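Local coordinates for protein cytochrome P450 RhF (Acinetobacter radioresistens, PDB 6RO8) that probably catalyses the insertion of oxygen into organic substrates at a cysteine-ligated heme, this chain being the heme domain of a longer, self-sufficient class VII cytochrome P450, at residues N281-L286 against C310-S316; N349-F355 against N367-T373. One frame throughout, in Å; residues are numbered along the deposited sequence.

Contact 1 of 2, residues N281-L286 against C310-S316; sequences NALKLL and CLRHSGS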
loop_
_atom_site.group_PDB
_atom_site.type_symbol
_atom_site.label_atom_id
_atom_site.label_comp_id
_atom_site.label_asym_id
_atom_site.label_seq_id
_atom_site.Cartn_x
_atom_site.Cartn_y
_atom_site.Cartn_z
ATOM N N ASN A 281 -0.698 5.408 -10.419
ATOM C CA ASN A 281 0.161 6.565 -10.172
ATOM C C ASN A 281 1.268 6.663 -11.206
ATOM O O ASN A 281 1.550 7.749 -11.734
ATOM C CB ASN A 281 0.778 6.472 -8.783
ATOM C CG ASN A 281 -0.207 6.724 -7.712
ATOM O OD1 ASN A 281 -1.278 7.278 -7.963
ATOM N ND2 ASN A 281 0.119 6.285 -6.497
ATOM N N ALA A 282 1.921 5.537 -11.494
ATOM C CA ALA A 282 3.051 5.545 -12.415
ATOM C C ALA A 282 2.618 5.934 -13.820
ATOM O O ALA A 282 3.260 6.775 -14.457
ATOM C CB ALA A 282 3.738 4.180 -12.404
ATOM N N LEU A 283 1.531 5.333 -14.314
ATOM C CA LEU A 283 1.029 5.682 -15.637
ATOM C C LEU A 283 0.581 7.137 -15.688
ATOM O O LEU A 283 0.829 7.831 -16.685
ATOM C CB LEU A 283 -0.122 4.761 -16.035
ATOM C CG LEU A 283 0.257 3.333 -16.369
ATOM C CD1 LEU A 283 -0.948 2.436 -16.218
ATOM C CD2 LEU A 283 0.787 3.253 -17.771
ATOM N N LYS A 284 -0.076 7.615 -14.621
ATOM C CA LYS A 284 -0.445 9.028 -14.551
ATOM C C LYS A 284 0.793 9.926 -14.646
ATOM O O LYS A 284 0.806 10.906 -15.397
ATOM C CB LYS A 284 -1.227 9.289 -13.259
ATOM C CG LYS A 284 -1.650 10.731 -12.981
ATOM C CD LYS A 284 -2.633 10.766 -11.803
ATOM C CE LYS A 284 -2.919 12.188 -11.352
ATOM N NZ LYS A 284 -1.652 12.927 -11.081
ATOM N N LEU A 285 1.843 9.592 -13.891
ATOM C CA LEU A 285 3.083 10.360 -13.914
ATOM C C LEU A 285 3.723 10.357 -15.293
ATOM O O LEU A 285 4.034 11.419 -15.846
ATOM C CB LEU A 285 4.059 9.776 -12.900
ATOM C CG LEU A 285 4.220 10.418 -11.541
ATOM C CD1 LEU A 285 5.306 9.664 -10.811
ATOM C CD2 LEU A 285 4.586 11.877 -11.707
ATOM N N LEU A 286 3.950 9.166 -15.860
ATOM C CA LEU A 286 4.713 9.056 -17.098
ATOM C C LEU A 286 3.926 9.528 -18.313
ATOM O O LEU A 286 4.525 10.050 -19.258
ATOM C CB LEU A 286 5.187 7.609 -17.298
ATOM C CG LEU A 286 5.986 6.969 -16.145
ATOM C CD1 LEU A 286 6.031 5.433 -16.260
ATOM C CD2 LEU A 286 7.416 7.535 -15.997
ATOM N N CYS A 310 8.903 6.263 -10.002
ATOM C CA CYS A 310 7.480 6.461 -9.709
ATOM C C CYS A 310 7.116 6.062 -8.291
ATOM O O CYS A 310 6.355 6.776 -7.617
ATOM C CB CYS A 310 6.618 5.697 -10.728
ATOM S SG CYS A 310 6.584 6.404 -12.379
ATOM N N LEU A 311 7.626 4.911 -7.852
ATOM C CA LEU A 311 7.428 4.466 -6.481
ATOM C C LEU A 311 7.980 5.470 -5.461
ATOM O O LEU A 311 7.388 5.683 -4.387
ATOM C CB LEU A 311 8.095 3.109 -6.296
ATOM C CG LEU A 311 7.388 1.932 -6.990
ATOM C CD1 LEU A 311 8.192 0.623 -6.829
ATOM C CD2 LEU A 311 5.957 1.779 -6.429
ATOM N N ARG A 312 9.134 6.070 -5.764
ATOM C CA ARG A 312 9.640 7.131 -4.913
ATOM C C ARG A 312 8.746 8.358 -4.986
ATOM O O ARG A 312 8.356 8.919 -3.957
ATOM C CB ARG A 312 11.064 7.505 -5.302
ATOM C CG ARG A 312 11.640 8.586 -4.390
ATOM C CD ARG A 312 12.793 9.337 -5.052
ATOM N NE ARG A 312 12.353 10.093 -6.216
ATOM C CZ ARG A 312 11.967 11.362 -6.180
ATOM N NH1 ARG A 312 11.957 12.024 -5.033
ATOM N NH2 ARG A 312 11.570 11.968 -7.286
ATOM N N HIS A 313 8.397 8.777 -6.199
ATOM C CA HIS A 313 7.819 10.101 -6.385
ATOM C C HIS A 313 6.351 10.136 -5.979
ATOM O O HIS A 313 5.893 11.074 -5.318
ATOM C CB HIS A 313 7.974 10.529 -7.841
ATOM C CG HIS A 313 7.397 11.871 -8.119
ATOM N ND1 HIS A 313 6.039 12.096 -8.190
ATOM C CD2 HIS A 313 7.991 13.071 -8.314
ATOM C CE1 HIS A 313 5.822 13.377 -8.431
ATOM N NE2 HIS A 313 6.991 13.990 -8.511
ATOM N N SER A 314 5.594 9.139 -6.425
ATOM C CA SER A 314 4.159 9.018 -6.170
ATOM C C SER A 314 3.832 7.547 -5.936
ATOM O O SER A 314 3.108 6.911 -6.702
ATOM C CB SER A 314 3.286 9.553 -7.297
ATOM O OG SER A 314 3.764 10.778 -7.829
ATOM N N GLY A 315 4.387 7.010 -4.849
ATOM C CA GLY A 315 4.063 5.659 -4.442
ATOM C C GLY A 315 2.640 5.531 -3.914
ATOM O O GLY A 315 1.936 6.513 -3.660
ATOM N N SER A 316 2.206 4.278 -3.771
ATOM C CA SER A 316 0.846 3.967 -3.354
ATOM C C SER A 316 0.682 3.912 -1.846
ATOM O O SER A 316 -0.443 4.047 -1.366
ATOM C CB SER A 316 0.398 2.636 -3.956
ATOM O OG SER A 316 1.386 1.637 -3.731
#

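Contact 2 of 2, residues N349-F355 against N367-T373; sequences NHDELHF and NAIEHLT. With HEM (protoporphyrin IX containing Fe), chain B.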
loop_
_atom_site.group_PDB
_atom_site.type_symbol
_atom_site.label_atom_id
_atom_site.label_comp_id
_atom_site.label_asym_id
_atom_site.label_seq_id
_atom_site.Cartn_x
_atom_site.Cartn_y
_atom_site.Cartn_z
ATOM N N ASN A 349 10.356 10.619 0.853
ATOM C CA ASN A 349 10.785 10.420 -0.518
ATOM C C ASN A 349 10.903 11.729 -1.275
ATOM O O ASN A 349 11.519 11.745 -2.351
ATOM C CB ASN A 349 9.834 9.473 -1.237
ATOM C CG ASN A 349 9.909 8.055 -0.690
ATOM O OD1 ASN A 349 10.836 7.716 0.063
ATOM N ND2 ASN A 349 8.954 7.200 -1.094
ATOM N N HIS A 350 10.359 12.821 -0.730
ATOM C CA HIS A 350 10.548 14.141 -1.309
ATOM C C HIS A 350 11.467 14.998 -0.456
ATOM O O HIS A 350 11.446 16.230 -0.564
ATOM C CB HIS A 350 9.199 14.812 -1.513
ATOM C CG HIS A 350 8.438 14.262 -2.674
ATOM N ND1 HIS A 350 8.254 14.964 -3.844
ATOM C CD2 HIS A 350 7.840 13.061 -2.858
ATOM C CE1 HIS A 350 7.553 14.232 -4.690
ATOM N NE2 HIS A 350 7.303 13.066 -4.123
ATOM N N ASP A 351 12.257 14.358 0.409
ATOM C CA ASP A 351 13.185 15.053 1.291
ATOM C C ASP A 351 14.366 15.571 0.474
ATOM O O ASP A 351 15.203 14.792 -0.009
ATOM C CB ASP A 351 13.649 14.121 2.409
ATOM C CG ASP A 351 14.368 14.860 3.539
ATOM O OD1 ASP A 351 14.722 16.049 3.359
ATOM O OD2 ASP A 351 14.599 14.242 4.601
ATOM N N GLU A 352 14.427 16.896 0.316
ATOM C CA GLU A 352 15.512 17.507 -0.428
ATOM C C GLU A 352 16.869 17.145 0.153
ATOM O O GLU A 352 17.864 17.138 -0.579
ATOM C CB GLU A 352 15.326 19.019 -0.455
ATOM C CG GLU A 352 16.060 19.705 -1.581
ATOM C CD GLU A 352 15.797 19.071 -2.927
ATOM O OE1 GLU A 352 14.614 18.827 -3.256
ATOM O OE2 GLU A 352 16.775 18.823 -3.658
ATOM N N LEU A 353 16.924 16.801 1.441
ATOM C CA LEU A 353 18.176 16.399 2.065
ATOM C C LEU A 353 18.695 15.074 1.525
ATOM O O LEU A 353 19.865 14.752 1.749
ATOM C CB LEU A 353 18.001 16.300 3.582
ATOM C CG LEU A 353 17.578 17.611 4.242
ATOM C CD1 LEU A 353 17.084 17.404 5.669
ATOM C CD2 LEU A 353 18.734 18.575 4.212
ATOM N N HIS A 354 17.869 14.297 0.825
ATOM C CA HIS A 354 18.338 12.990 0.375
ATOM C C HIS A 354 18.195 12.764 -1.127
ATOM O O HIS A 354 18.928 11.959 -1.711
ATOM C CB HIS A 354 17.602 11.883 1.121
ATOM C CG HIS A 354 18.182 10.531 0.886
ATOM N ND1 HIS A 354 19.217 10.024 1.640
ATOM C CD2 HIS A 354 17.881 9.581 -0.030
ATOM C CE1 HIS A 354 19.519 8.814 1.207
ATOM N NE2 HIS A 354 18.724 8.522 0.193
ATOM N N PHE A 355 17.241 13.446 -1.749
ATOM C CA PHE A 355 16.976 13.342 -3.178
ATOM C C PHE A 355 17.102 14.739 -3.760
ATOM O O PHE A 355 16.324 15.637 -3.402
ATOM C CB PHE A 355 15.589 12.761 -3.442
ATOM C CG PHE A 355 15.406 11.393 -2.893
ATOM C CD1 PHE A 355 15.896 10.294 -3.578
ATOM C CD2 PHE A 355 14.748 11.194 -1.686
ATOM C CE1 PHE A 355 15.739 9.011 -3.083
ATOM C CE2 PHE A 355 14.571 9.903 -1.175
ATOM C CZ PHE A 355 15.076 8.805 -1.879
ATOM N N ASN A 367 19.664 7.031 -7.138
ATOM C CA ASN A 367 19.288 6.489 -5.840
ATOM C C ASN A 367 17.771 6.415 -5.656
ATOM O O ASN A 367 17.276 6.378 -4.526
ATOM C CB ASN A 367 19.962 7.289 -4.727
ATOM C CG ASN A 367 19.385 8.676 -4.557
ATOM O OD1 ASN A 367 18.825 9.274 -5.492
ATOM N ND2 ASN A 367 19.504 9.198 -3.339
ATOM N N ALA A 368 17.025 6.346 -6.763
ATOM C CA ALA A 368 15.575 6.192 -6.677
ATOM C C ALA A 368 15.173 5.002 -5.816
ATOM O O ALA A 368 14.174 5.077 -5.091
ATOM C CB ALA A 368 14.965 6.038 -8.068
ATOM N N ILE A 369 15.948 3.913 -5.866
ATOM C CA ILE A 369 15.641 2.699 -5.117
ATOM C C ILE A 369 15.780 2.897 -3.613
ATOM O O ILE A 369 15.206 2.121 -2.837
ATOM C CB ILE A 369 16.555 1.555 -5.588
ATOM C CG1 ILE A 369 16.104 0.219 -5.007
ATOM C CG2 ILE A 369 17.972 1.810 -5.126
ATOM C CD1 ILE A 369 16.109 -0.891 -6.021
ATOM N N GLU A 370 16.498 3.932 -3.165
ATOM C CA GLU A 370 16.576 4.193 -1.732
ATOM C C GLU A 370 15.262 4.720 -1.141
ATOM O O GLU A 370 15.220 4.989 0.068
ATOM C CB GLU A 370 17.707 5.178 -1.452
ATOM C CG GLU A 370 19.092 4.564 -1.590
ATOM C CD GLU A 370 20.206 5.570 -1.404
ATOM O OE1 GLU A 370 19.946 6.792 -1.495
ATOM O OE2 GLU A 370 21.348 5.142 -1.158
ATOM N N HIS A 371 14.208 4.877 -1.950
ATOM C CA HIS A 371 12.919 5.358 -1.463
ATOM C C HIS A 371 12.381 4.429 -0.364
ATOM O O HIS A 371 12.828 3.288 -0.205
ATOM C CB HIS A 371 11.918 5.455 -2.619
ATOM C CG HIS A 371 11.431 4.123 -3.116
ATOM N ND1 HIS A 371 10.577 3.320 -2.389
ATOM C CD2 HIS A 371 11.692 3.447 -4.263
ATOM C CE1 HIS A 371 10.341 2.207 -3.060
ATOM N NE2 HIS A 371 10.996 2.264 -4.206
ATOM N N LEU A 372 11.375 4.916 0.374
ATOM C CA LEU A 372 10.842 4.188 1.527
ATOM C C LEU A 372 9.400 3.722 1.337
ATOM O O LEU A 372 8.751 3.356 2.315
ATOM C CB LEU A 372 10.959 5.037 2.799
ATOM C CG LEU A 372 12.403 5.434 3.107
ATOM C CD1 LEU A 372 12.505 6.385 4.285
ATOM C CD2 LEU A 372 13.210 4.184 3.367
ATOM N N THR A 373 8.887 3.720 0.102
ATOM C CA THR A 373 7.514 3.284 -0.153
ATOM C C THR A 373 7.316 1.826 0.252
ATOM O O THR A 373 6.206 1.437 0.636
ATOM C CB THR A 373 7.165 3.507 -1.646
ATOM O OG1 THR A 373 7.400 4.868 -2.012
ATOM C CG2 THR A 373 5.725 3.201 -1.976
HETATM C CHA HEM B . 4.938 -4.936 4.032
HETATM C CHB HEM B . 4.065 -1.482 0.716
HETATM C CHC HEM B . 2.671 -4.829 -2.545
HETATM C CHD HEM B . 3.105 -8.179 0.947
HETATM C C1A HEM B . 4.812 -3.700 3.438
HETATM C C2A HEM B . 5.072 -2.406 4.044
HETATM C C3A HEM B . 4.832 -1.464 3.137
HETATM C C4A HEM B . 4.400 -2.107 1.908
HETATM C CMA HEM B . 4.991 0.052 3.380
HETATM C CAA HEM B . 5.559 -2.151 5.488
HETATM C CBA HEM B . 7.059 -1.940 5.419
HETATM C CGA HEM B . 7.658 -1.767 6.788
HETATM O O1A HEM B . 6.903 -1.779 7.790
HETATM O O2A HEM B . 8.901 -1.621 6.862
HETATM C C1B HEM B . 3.705 -2.085 -0.466
HETATM C C2B HEM B . 3.576 -1.418 -1.747
HETATM C C3B HEM B . 3.174 -2.342 -2.653
HETATM C C4B HEM B . 3.046 -3.623 -1.970
HETATM C CMB HEM B . 3.860 0.094 -1.957
HETATM C CAB HEM B . 2.906 -2.195 -4.169
HETATM C CBB HEM B . 3.221 -1.131 -4.909
HETATM C C1C HEM B . 2.662 -6.040 -1.888
HETATM C C2C HEM B . 2.278 -7.336 -2.421
HETATM C C3C HEM B . 2.414 -8.246 -1.428
HETATM C C4C HEM B . 2.881 -7.560 -0.257
HETATM C CMC HEM B . 1.816 -7.566 -3.876
HETATM C CAC HEM B . 2.160 -9.778 -1.388
HETATM C CBC HEM B . 1.693 -10.460 -2.435
HETATM C C1D HEM B . 3.609 -7.608 2.089
HETATM C C2D HEM B . 3.861 -8.293 3.335
HETATM C C3D HEM B . 4.375 -7.411 4.184
HETATM C C4D HEM B . 4.469 -6.121 3.511
HETATM C CMD HEM B . 3.586 -9.780 3.644
HETATM C CAD HEM B . 4.763 -7.737 5.645
HETATM C CBD HEM B . 6.193 -8.245 5.761
HETATM C CGD HEM B . 6.653 -8.097 7.194
HETATM O O1D HEM B . 5.850 -7.631 8.029
HETATM O O2D HEM B . 7.822 -8.431 7.514
HETATM N NA HEM B . 4.391 -3.472 2.144
HETATM N NB HEM B . 3.374 -3.421 -0.641
HETATM N NC HEM B . 3.018 -6.226 -0.564
HETATM N ND HEM B . 3.995 -6.284 2.231
HETATM FE FE HEM B . 3.689 -4.874 0.765
HETATM O O HOH W 1 1.592 -4.605 1.677
#

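Contact 1 of 2, residues N281-L286 against C310-S316
Cys310 faces the helix of Ala282, Leu285 and Leu286 with its sulfur, and three apolar side chains gather round that one atom. Ala282 CB lies 3.6 Å from Cys310 SG, Leu285 CD1 3.8 Å, and CG and both methyls of Leu286 lie 3.9 to 4.0 Å from Cys310 SG. The first torsion of Cys310 (chi1 -72°) sets SG anti to its own carbonyl carbon and beside its backbone N, which directs the sulfur onto the 282–286 turn.

Leu285, on the same face of its helix, turns to the next residues of the partner. Its CD1 branch approaches Ser314 OG at 3.5 Å and His313 ND1 at 3.6 Å, while CD2 lies 3.8 Å from His313 CE1. Ser314 OG and His313 ND1 are themselves joined by a hydrogen bond of 2.7 Å, so the leucine lies against a polar pair joined to each other. Outside the pair, His313 NE2 bonds to the carbonyl of Asp359, fixing the ring at its other nitrogen.

Asn281 supplies the polar end. Its ND2 gives Ser314 O a weak hydrogen bond of 3.1 Å, bent to 124° at the hydrogen; the stronger partner of this amide is Arg421 O, so Asn281 links Ser314, weakly, to the loop carrying Arg421.

The two helix segments cross at 88° with their axes 9.7 Å apart at closest approach. In P450 terms these are the C-terminal part of helix I, 273–288, and helix K, 303–314, whose Glu309 and Arg312 form the salt bridge of the family's ExxR motif. Beyond them, Ser316 touches the heme, and helix 384–401 packs on Ala282, Leu286 and Leu311, while helix 290–298 meets Leu286.

Contact 2 of 2, residues N349-F355 against N367-T373
In the P450 meander, the irregular chain leading to the heme-ligand loop of Cys381, Asn349 reaches over to the backbone of His371 and Leu372. Its OD1 accepts from Leu372 N at 2.9 Å, with 157° at the hydrogen and the donor tilted modestly from the amide plane.

At the other end, His354, Asn367 and Glu370 form a polar cluster. His354 NE2 donates to Glu370 OE1 at 2.7 Å, meeting it from above the carboxylate plane. Asn367 ND2 reaches the same oxygen from the opposite face at 3.1 Å, and also donates to His354 O at 3.3 Å. Two donors thus grip one carboxylate oxygen, while the amide bridges both segments. With CG anti to the backbone N (chi1 -170°), the ring of His354 runs out past Phe355, so that NE2 reaches Glu370.

Between these ends sits the ring of Phe355: its edge meets Asn367 O, 3.4 Å from CE1, and CZ points at the backbone of His371. One face of the ring carries His354 CD2.

Thr373 closes the loop toward the cofactor, its CG2 3.6 Å from the heme methyl CMB. The contact lies after helix 345–349 and before helix 384–401. Helix 303–314 flanks it, giving Phe355 a cation-pi partner in Arg312, and His371 NE2 hydrogen-bonds to Glu308 OE1, while Tyr69 of helix 69–77 stacks on His354.

Both contacts are largely buried, contact 1 about 13 Å and contact 2 about 17 Å from the chain centre, centre to centre. Contact 1 joins two regular helices chiefly through apolar side chains around a sulfur. Contact 2 ties together mostly irregular chain with one short 3-10 turn, held mainly by hydrogen bonds from polar side chains. Helix 303–314 serves both: Leu311 O meets Thr373 OG1 in a probable hydrogen bond, and His313 O probably accepts one from His350 NE2. Each contact also ends at the heme, through Ser316 in one and Thr373 in the other.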